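Local coordinates for protein Adp-ribosyltransferase (Staphylococcus aureus, PDB 1OJQ) that transfers a single ADP-ribose unit from NAD+ to a target protein, as a member of the C3-like bacterial exoenzymes, at residues F6-L9 against V10-T13. Numbering follows the deposited sequence.
Sequences FTDL and VEAT
Ala12 N donates to Asp8 O at 3.0 Å and Thr13 N to Leu9 O, also at 3.0 Å, the first two rungs of helix 9-23, into which the loop carrying Phe6 turns at Asp8. The Ala12 bond is close to straight, 166° at the hydrogen. Asp8 is the N-cap: in the conformer described here, one of two modelled, CG is anti to the backbone N (chi1 -180°), the carboxylate swings over the opening turn, and Asp8 OD2 takes the Glu11 N-H at 2.7 Å through its anti lone pair. Asp8 OD2 also lies 2.9 Å from Val10 N, so the carboxylate sits among amides of the first turn, where their dipoles would probably stabilise its charge. Glu11, bent at chi2, runs its CG past Asp8 OD2 at 3.5 Å while its own carboxylate leads away. On another side of the turn, the Phe6 ring lies against the backbone: Ala12 CA stands over one face in a CH-pi contact, 4.0 Å from the ring centroid, and Phe6 CB meets Ala12 CB at 3.9 Å. The ring of Trp15 also meets that of Phe6, and the Phe6 side chain touches Leu141. Thr13 OG1 is hydrogen-bonded to Gln179 OE1, tying the start of helix 9-23 to the loop just before NAD+-binding Glu180.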
ATOM      1  N   PHE A   6      -4.448   4.920  13.019  1.00  8.72           N
ATOM      2  CA  PHE A   6      -3.972   6.262  13.315  1.00  9.00           C
ATOM      3  C   PHE A   6      -4.692   7.354  12.542  1.00 11.44           C
ATOM      4  O   PHE A   6      -4.818   7.253  11.315  1.00 13.15           O
ATOM      5  CB  PHE A   6      -2.461   6.381  13.003  1.00  6.18           C
ATOM      6  CG  PHE A   6      -1.647   5.511  13.955  1.00  8.70           C
ATOM      7  CD1 PHE A   6      -1.333   5.958  15.232  1.00  6.90           C
ATOM      8  CD2 PHE A   6      -1.218   4.257  13.558  1.00 10.34           C
ATOM      9  CE1 PHE A   6      -0.599   5.152  16.088  1.00  9.45           C
ATOM     10  CE2 PHE A   6      -0.480   3.448  14.412  1.00  9.40           C
ATOM     11  CZ  PHE A   6      -0.170   3.897  15.679  1.00 12.62           C
ATOM     12  N   THR A   7      -5.101   8.389  13.272  1.00  9.19           N
ATOM     13  CA  THR A   7      -5.567   9.611  12.628  1.00  8.33           C
ATOM     14  C   THR A   7      -4.710  10.818  13.027  1.00 10.27           C
ATOM     15  O   THR A   7      -4.758  11.869  12.380  1.00 14.88           O
ATOM     16  CB  THR A   7      -7.036   9.936  12.955  1.00 15.24           C
ATOM     17  OG1 THR A   7      -7.205  10.058  14.378  1.00 16.07           O
ATOM     18  CG2 THR A   7      -7.933   8.807  12.480  1.00 13.56           C
ATOM     19  N   ASP A   8      -3.947  10.661  14.084  1.00  8.67           N
ATOM     20  CA  ASP A   8      -3.104  11.731  14.631  1.00 10.07           C
ATOM     21  C   ASP A   8      -1.660  11.570  14.154  1.00 10.55           C
ATOM     22  O   ASP A   8      -1.064  10.530  14.489  1.00 10.29           O
ATOM     23  CB  ASP A   8      -3.134  11.684  16.151  1.00 15.44           C
ATOM     24  CG  ASP A   8      -2.271  12.780  16.757  0.50 17.06           C
ATOM     25  OD1 ASP A   8      -2.808  13.893  16.952  0.50 16.67           O
ATOM     26  OD2 ASP A   8      -1.083  12.511  17.024  0.50  9.98           O
ATOM     27  N   LEU A   9      -1.160  12.546  13.409  1.00  6.98           N
ATOM     28  CA  LEU A   9       0.193  12.490  12.866  1.00 10.19           C
ATOM     29  C   LEU A   9       1.248  12.250  13.934  1.00  9.52           C
ATOM     30  O   LEU A   9       2.216  11.509  13.726  1.00 10.14           O
ATOM     31  CB  LEU A   9       0.475  13.809  12.137  1.00 14.64           C
ATOM     32  CG  LEU A   9      -0.275  13.979  10.808  1.00 11.46           C
ATOM     33  CD1 LEU A   9      -0.010  15.371  10.244  1.00  8.02           C
ATOM     34  CD2 LEU A   9       0.117  12.885   9.827  1.00 10.42           C
ATOM     35  N   VAL A  10       1.075  12.878  15.091  1.00 11.44           N
ATOM     36  CA  VAL A  10       2.072  12.748  16.153  1.00  9.52           C
ATOM     37  C   VAL A  10       2.106  11.331  16.693  1.00  9.82           C
ATOM     38  O   VAL A  10       3.190  10.769  16.906  1.00  9.65           O
ATOM     39  CB  VAL A  10       1.788  13.766  17.273  1.00 10.55           C
ATOM     40  CG1 VAL A  10       2.636  13.471  18.498  1.00 22.21           C
ATOM     41  CG2 VAL A  10       2.042  15.176  16.767  1.00 15.63           C
ATOM     42  N   GLU A  11       0.935  10.703  16.883  1.00  7.93           N
ATOM     43  CA  GLU A  11       0.951   9.321  17.345  1.00 10.13           C
ATOM     44  C   GLU A  11       1.426   8.335  16.297  1.00  5.40           C
ATOM     45  O   GLU A  11       2.091   7.343  16.630  1.00  8.42           O
ATOM     46  CB  GLU A  11      -0.454   8.871  17.822  1.00 14.47           C
ATOM     47  CG  GLU A  11      -0.953   9.645  19.036  1.00 14.12           C
ATOM     48  CD  GLU A  11      -0.232   9.292  20.322  1.00 12.22           C
ATOM     49  OE1 GLU A  11      -0.462   9.993  21.344  1.00 24.35           O
ATOM     50  OE2 GLU A  11       0.557   8.338  20.387  1.00 19.69           O
ATOM     51  N   ALA A  12       1.090   8.542  15.028  1.00 10.05           N
ATOM     52  CA  ALA A  12       1.632   7.646  14.004  1.00  7.61           C
ATOM     53  C   ALA A  12       3.159   7.709  13.963  1.00  5.53           C
ATOM     54  O   ALA A  12       3.812   6.675  13.856  1.00  8.39           O
ATOM     55  CB  ALA A  12       1.029   7.980  12.645  1.00 10.50           C
ATOM     56  N   THR A  13       3.733   8.923  14.043  1.00  7.66           N
ATOM     57  CA  THR A  13       5.185   9.076  14.061  1.00  8.07           C
ATOM     58  C   THR A  13       5.801   8.341  15.237  1.00 10.59           C
ATOM     59  O   THR A  13       6.831   7.667  15.128  1.00  9.15           O
ATOM     60  CB  THR A  13       5.588  10.568  14.120  1.00 11.03           C
ATOM     61  OG1 THR A  13       5.364  11.165  12.829  1.00 11.32           O
ATOM     62  CG2 THR A  13       7.069  10.714  14.430  1.00 13.10           C
TER